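Endosialidase (Enterobacteria phage phi92, PDB 4HIZ) probably hydrolyses alpha-2,8 and alpha-2,9 linkages inside polysialic acid chains, as a phage endosialidase built around a sialidase-fold catalytic domain. Local coordinates at residues 348-360 with 397-409. Residues are numbered along the deposited sequence; the frame is centred on the assembly and turned at random.
Sequences AEPCIKYYDGILY and TNLPFAKVGDYLY
The ring of Phe-401 reaches from strand 401-404 to the hairpin of residues 348-360, where CB of Tyr-360 lies 3.6 Å from its CZ and CB of Lys-353 lies 3.7 Å from its CE2. Its CG stands between the backbone N and the carbonyl carbon (chi1 64°), a setting that swings the ring across to the other sheet. CE1 reaches the carbonyl O of Cys-351 at 3.5 Å, with that oxygen at the ring edge, while CG of Lys-353 passes over one face. To one side of this ring SG of Cys-351 rests on CA of Pro-400; to the other, the CD1 methyl of Leu-408 meets CD1 of the Tyr-360 ring. Farther along, Tyr-355 lies flat on Lys-403, whose CB sits over the ring centre in a CH-pi contact, 3.5 Å from the centroid. The two side chains run past each other in opposite directions, and the backbone N of Lys-403 gives a nearly straight hydrogen bond to OH of Tyr-355 (3.1 Å, 165° at the hydrogen), so one residue holds both the face and the hydroxyl of the tyrosine. Three waters bridge the segments: one joins O of Glu-349 to N of Leu-399; a second, over one face of the Phe-401 ring, accepts from both NZ of Lys-353 and N of Phe-401; at the outer end a third links OD2 of Asp-356 to NZ of Lys-403. The Lys-353 ammonium also bonds O of Ile-352 and forms a salt bridge with Asp-88. With no backbone-to-backbone hydrogen bond between them, strands 348-355 and 401-404, 7.9 Å apart and crossing at -23°, belong to separate sheets that pack through side chains and water, as neighbouring blades do in the beta-propeller of the sialidase fold.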
loop_
_atom_site.group_PDB
_atom_site.type_symbol
_atom_site.label_atom_id
_atom_site.label_comp_id
_atom_site.label_asym_id
_atom_site.label_seq_id
_atom_site.Cartn_x
_atom_site.Cartn_y
_atom_site.Cartn_z
ATOM N N ALA A 348 -15.862 36.632 2.561
ATOM C CA ALA A 348 -15.191 35.764 3.523
ATOM C C ALA A 348 -13.811 35.414 2.987
ATOM O O ALA A 348 -13.511 35.668 1.812
ATOM C CB ALA A 348 -15.993 34.447 3.671
ATOM N N GLU A 349 -12.988 34.837 3.868
ATOM C CA GLU A 349 -11.815 34.056 3.452
ATOM C C GLU A 349 -10.917 34.733 2.443
ATOM O O GLU A 349 -10.733 34.238 1.323
ATOM C CB GLU A 349 -12.289 32.697 2.922
ATOM C CG GLU A 349 -12.829 31.843 4.060
ATOM C CD GLU A 349 -13.453 30.525 3.602
ATOM O OE1 GLU A 349 -13.479 30.246 2.379
ATOM O OE2 GLU A 349 -13.941 29.772 4.478
ATOM N N PRO A 350 -10.321 35.861 2.834
ATOM C CA PRO A 350 -9.369 36.529 1.943
ATOM C C PRO A 350 -8.110 35.693 1.689
ATOM O O PRO A 350 -7.560 35.132 2.636
ATOM C CB PRO A 350 -8.989 37.801 2.714
ATOM C CG PRO A 350 -9.218 37.415 4.180
ATOM C CD PRO A 350 -10.472 36.560 4.129
ATOM N N CYS A 351 -7.669 35.641 0.436
ATOM C CA CYS A 351 -6.337 35.102 0.146
ATOM C C CYS A 351 -5.473 36.333 0.005
ATOM O O CYS A 351 -5.845 37.293 -0.697
ATOM C CB CYS A 351 -6.331 34.325 -1.165
ATOM S SG CYS A 351 -7.204 32.723 -1.030
ATOM N N ILE A 352 -4.324 36.326 0.668
ATOM C CA ILE A 352 -3.463 37.507 0.625
ATOM C C ILE A 352 -2.033 37.131 0.267
ATOM O O ILE A 352 -1.519 36.115 0.750
ATOM C CB ILE A 352 -3.445 38.279 1.968
ATOM C CG1 ILE A 352 -3.111 37.359 3.150
ATOM C CG2 ILE A 352 -4.799 38.938 2.203
ATOM C CD1 ILE A 352 -2.917 38.131 4.495
ATOM N N LYS A 353 -1.399 37.931 -0.594
ATOM C CA LYS A 353 0.002 37.693 -0.965
ATOM C C LYS A 353 0.701 39.030 -1.180
ATOM O O LYS A 353 0.179 39.914 -1.846
ATOM C CB LYS A 353 0.112 36.841 -2.231
ATOM C CG LYS A 353 -0.378 35.378 -2.051
ATOM C CD LYS A 353 0.538 34.605 -1.084
ATOM C CE LYS A 353 -0.048 33.219 -0.672
ATOM N NZ LYS A 353 -1.413 33.407 0.037
ATOM N N TYR A 354 1.890 39.144 -0.620
ATOM C CA TYR A 354 2.707 40.357 -0.771
ATOM C C TYR A 354 3.802 40.122 -1.789
ATOM O O TYR A 354 4.549 39.125 -1.691
ATOM C CB TYR A 354 3.300 40.686 0.593
ATOM C CG TYR A 354 4.142 41.928 0.682
ATOM C CD1 TYR A 354 3.554 43.176 0.861
ATOM C CD2 TYR A 354 5.527 41.843 0.659
ATOM C CE1 TYR A 354 4.352 44.330 0.999
ATOM C CE2 TYR A 354 6.306 42.984 0.786
ATOM C CZ TYR A 354 5.708 44.203 0.946
ATOM O OH TYR A 354 6.509 45.343 1.095
ATOM N N TYR A 355 3.911 41.032 -2.764
ATOM C CA TYR A 355 5.004 40.977 -3.737
ATOM C C TYR A 355 5.532 42.372 -3.991
ATOM O O TYR A 355 4.768 43.263 -4.377
ATOM C CB TYR A 355 4.495 40.471 -5.082
ATOM C CG TYR A 355 4.015 39.062 -5.095
ATOM C CD1 TYR A 355 4.914 38.017 -5.278
ATOM C CD2 TYR A 355 2.669 38.767 -4.956
ATOM C CE1 TYR A 355 4.483 36.700 -5.332
ATOM C CE2 TYR A 355 2.219 37.455 -5.005
ATOM C CZ TYR A 355 3.142 36.429 -5.184
ATOM O OH TYR A 355 2.726 35.125 -5.254
ATOM N N ASP A 356 6.835 42.554 -3.787
ATOM C CA ASP A 356 7.487 43.798 -4.180
ATOM C C ASP A 356 6.769 45.030 -3.643
ATOM O O ASP A 356 6.536 45.997 -4.378
ATOM C CB ASP A 356 7.552 43.884 -5.696
ATOM C CG ASP A 356 8.391 42.784 -6.289
ATOM O OD1 ASP A 356 9.368 42.359 -5.612
ATOM O OD2 ASP A 356 8.084 42.317 -7.417
ATOM N N GLY A 357 6.417 45.000 -2.369
ATOM C CA GLY A 357 5.872 46.181 -1.721
ATOM C C GLY A 357 4.370 46.355 -1.868
ATOM O O GLY A 357 3.817 47.296 -1.322
ATOM N N ILE A 358 3.704 45.437 -2.573
ATOM C CA ILE A 358 2.261 45.555 -2.797
ATOM C C ILE A 358 1.582 44.338 -2.206
ATOM O O ILE A 358 2.036 43.216 -2.393
ATOM C CB ILE A 358 1.921 45.711 -4.288
ATOM C CG1 ILE A 358 2.582 46.997 -4.807
ATOM C CG2 ILE A 358 0.375 45.770 -4.508
ATOM C CD1 ILE A 358 2.304 47.294 -6.222
ATOM N N LEU A 359 0.504 44.558 -1.467
ATOM C CA LEU A 359 -0.234 43.459 -0.873
ATOM C C LEU A 359 -1.480 43.268 -1.746
ATOM O O LEU A 359 -2.244 44.201 -1.942
ATOM C CB LEU A 359 -0.644 43.872 0.562
ATOM C CG LEU A 359 -1.440 42.829 1.358
ATOM C CD1 LEU A 359 -0.641 41.497 1.463
ATOM C CD2 LEU A 359 -1.745 43.442 2.750
ATOM N N TYR A 360 -1.675 42.051 -2.273
ATOM C CA TYR A 360 -2.869 41.706 -3.068
ATOM C C TYR A 360 -3.789 40.847 -2.241
ATOM O O TYR A 360 -3.338 40.073 -1.397
ATOM C CB TYR A 360 -2.423 40.902 -4.317
ATOM C CG TYR A 360 -1.503 41.705 -5.213
ATOM C CD1 TYR A 360 -2.030 42.596 -6.158
ATOM C CD2 TYR A 360 -0.108 41.595 -5.100
ATOM C CE1 TYR A 360 -1.197 43.367 -6.979
ATOM C CE2 TYR A 360 0.740 42.341 -5.925
ATOM C CZ TYR A 360 0.186 43.226 -6.855
ATOM O OH TYR A 360 1.010 43.968 -7.664
ATOM N N THR A 397 -16.418 30.156 -3.378
ATOM C CA THR A 397 -15.026 29.692 -3.494
ATOM C C THR A 397 -14.071 30.770 -3.000
ATOM O O THR A 397 -14.251 31.964 -3.303
ATOM C CB THR A 397 -14.685 29.252 -4.958
ATOM O OG1 THR A 397 -13.339 28.758 -5.015
ATOM C CG2 THR A 397 -14.794 30.395 -5.967
ATOM N N ASN A 398 -13.037 30.357 -2.264
ATOM C CA ASN A 398 -11.896 31.257 -2.119
ATOM C C ASN A 398 -11.161 31.318 -3.459
ATOM O O ASN A 398 -11.335 30.440 -4.315
ATOM C CB ASN A 398 -10.961 30.864 -0.954
ATOM C CG ASN A 398 -10.258 29.553 -1.190
ATOM O OD1 ASN A 398 -10.865 28.640 -1.692
ATOM N ND2 ASN A 398 -9.009 29.446 -0.820
ATOM N N LEU A 399 -10.328 32.338 -3.638
ATOM C CA LEU A 399 -9.649 32.578 -4.912
ATOM C C LEU A 399 -8.144 32.721 -4.686
ATOM O O LEU A 399 -7.592 33.829 -4.725
ATOM C CB LEU A 399 -10.178 33.841 -5.602
ATOM C CG LEU A 399 -11.648 33.783 -6.085
ATOM C CD1 LEU A 399 -12.016 35.108 -6.793
ATOM C CD2 LEU A 399 -11.861 32.628 -7.046
ATOM N N PRO A 400 -7.470 31.611 -4.416
ATOM C CA PRO A 400 -6.016 31.689 -4.186
ATOM C C PRO A 400 -5.276 31.987 -5.477
ATOM O O PRO A 400 -5.773 31.770 -6.612
ATOM C CB PRO A 400 -5.665 30.301 -3.620
ATOM C CG PRO A 400 -6.657 29.397 -4.355
ATOM C CD PRO A 400 -7.977 30.227 -4.320
ATOM N N PHE A 401 -4.066 32.517 -5.330
ATOM C CA PHE A 401 -3.395 33.043 -6.504
ATOM C C PHE A 401 -1.911 33.178 -6.244
ATOM O O PHE A 401 -1.461 33.154 -5.084
ATOM C CB PHE A 401 -3.969 34.425 -6.885
ATOM C CG PHE A 401 -3.727 35.486 -5.841
ATOM C CD1 PHE A 401 -4.639 35.647 -4.789
ATOM C CD2 PHE A 401 -2.595 36.312 -5.904
ATOM C CE1 PHE A 401 -4.431 36.633 -3.798
ATOM C CE2 PHE A 401 -2.398 37.310 -4.909
ATOM C CZ PHE A 401 -3.298 37.443 -3.867
ATOM N N ALA A 402 -1.152 33.310 -7.327
ATOM C CA ALA A 402 0.237 33.772 -7.218
ATOM C C ALA A 402 0.510 34.822 -8.288
ATOM O O ALA A 402 -0.189 34.860 -9.308
ATOM C CB ALA A 402 1.197 32.560 -7.447
ATOM N N LYS A 403 1.532 35.660 -8.072
ATOM C CA LYS A 403 1.946 36.640 -9.083
ATOM C C LYS A 403 3.147 36.077 -9.830
ATOM O O LYS A 403 4.137 35.652 -9.209
ATOM C CB LYS A 403 2.338 37.983 -8.437
ATOM C CG LYS A 403 2.669 39.040 -9.470
ATOM C CD LYS A 403 2.767 40.424 -8.770
ATOM C CE LYS A 403 3.008 41.527 -9.776
ATOM N NZ LYS A 403 4.426 41.437 -10.282
ATOM N N VAL A 404 3.052 36.033 -11.158
ATOM C CA VAL A 404 4.173 35.570 -11.980
ATOM C C VAL A 404 4.366 36.654 -13.029
ATOM O O VAL A 404 3.502 36.879 -13.867
ATOM C CB VAL A 404 3.863 34.223 -12.662
ATOM C CG1 VAL A 404 5.052 33.764 -13.511
ATOM C CG2 VAL A 404 3.522 33.147 -11.626
ATOM N N GLY A 405 5.487 37.355 -12.961
ATOM C CA GLY A 405 5.678 38.515 -13.809
ATOM C C GLY A 405 4.573 39.523 -13.565
ATOM O O GLY A 405 4.232 39.829 -12.416
ATOM N N ASP A 406 3.986 40.011 -14.652
ATOM C CA ASP A 406 3.001 41.074 -14.574
ATOM C C ASP A 406 1.617 40.589 -14.144
ATOM O O ASP A 406 0.711 41.407 -13.961
ATOM C CB ASP A 406 2.859 41.755 -15.937
ATOM C CG ASP A 406 4.066 42.623 -16.313
ATOM O OD1 ASP A 406 4.886 42.987 -15.434
ATOM O OD2 ASP A 406 4.170 42.974 -17.510
ATOM N N TYR A 407 1.447 39.278 -14.002
ATOM C CA TYR A 407 0.111 38.708 -13.857
ATOM C C TYR A 407 -0.148 38.019 -12.541
ATOM O O TYR A 407 0.729 37.370 -11.976
ATOM C CB TYR A 407 -0.110 37.646 -14.955
ATOM C CG TYR A 407 -0.088 38.241 -16.327
ATOM C CD1 TYR A 407 -1.253 38.741 -16.910
ATOM C CD2 TYR A 407 1.098 38.290 -17.060
ATOM C CE1 TYR A 407 -1.236 39.280 -18.197
ATOM C CE2 TYR A 407 1.129 38.826 -18.337
ATOM C CZ TYR A 407 -0.031 39.332 -18.892
ATOM O OH TYR A 407 0.031 39.864 -20.162
ATOM N N LEU A 408 -1.388 38.110 -12.084
ATOM C CA LEU A 408 -1.869 37.213 -11.045
ATOM C C LEU A 408 -2.553 36.055 -11.740
ATOM O O LEU A 408 -3.426 36.267 -12.601
ATOM C CB LEU A 408 -2.921 37.914 -10.162
ATOM C CG LEU A 408 -2.415 39.145 -9.380
ATOM C CD1 LEU A 408 -3.487 39.582 -8.394
ATOM C CD2 LEU A 408 -1.132 38.824 -8.634
ATOM N N TYR A 409 -2.173 34.839 -11.362
ATOM C CA TYR A 409 -2.884 33.617 -11.795
ATOM C C TYR A 409 -3.816 33.250 -10.650
ATOM O O TYR A 409 -3.349 32.897 -9.550
ATOM C CB TYR A 409 -1.903 32.473 -12.037
ATOM C CG TYR A 409 -1.105 32.562 -13.300
ATOM C CD1 TYR A 409 -0.019 33.412 -13.404
ATOM C CD2 TYR A 409 -1.395 31.739 -14.378
ATOM C CE1 TYR A 409 0.728 33.451 -14.563
ATOM C CE2 TYR A 409 -0.655 31.782 -15.519
ATOM C CZ TYR A 409 0.411 32.634 -15.608
ATOM O OH TYR A 409 1.167 32.678 -16.760
HETATM O O HOH W 1 -10.306 34.368 -1.488
HETATM O O HOH W 2 -3.012 33.201 -2.500
HETATM O O HOH W 3 6.206 40.495 -8.325
#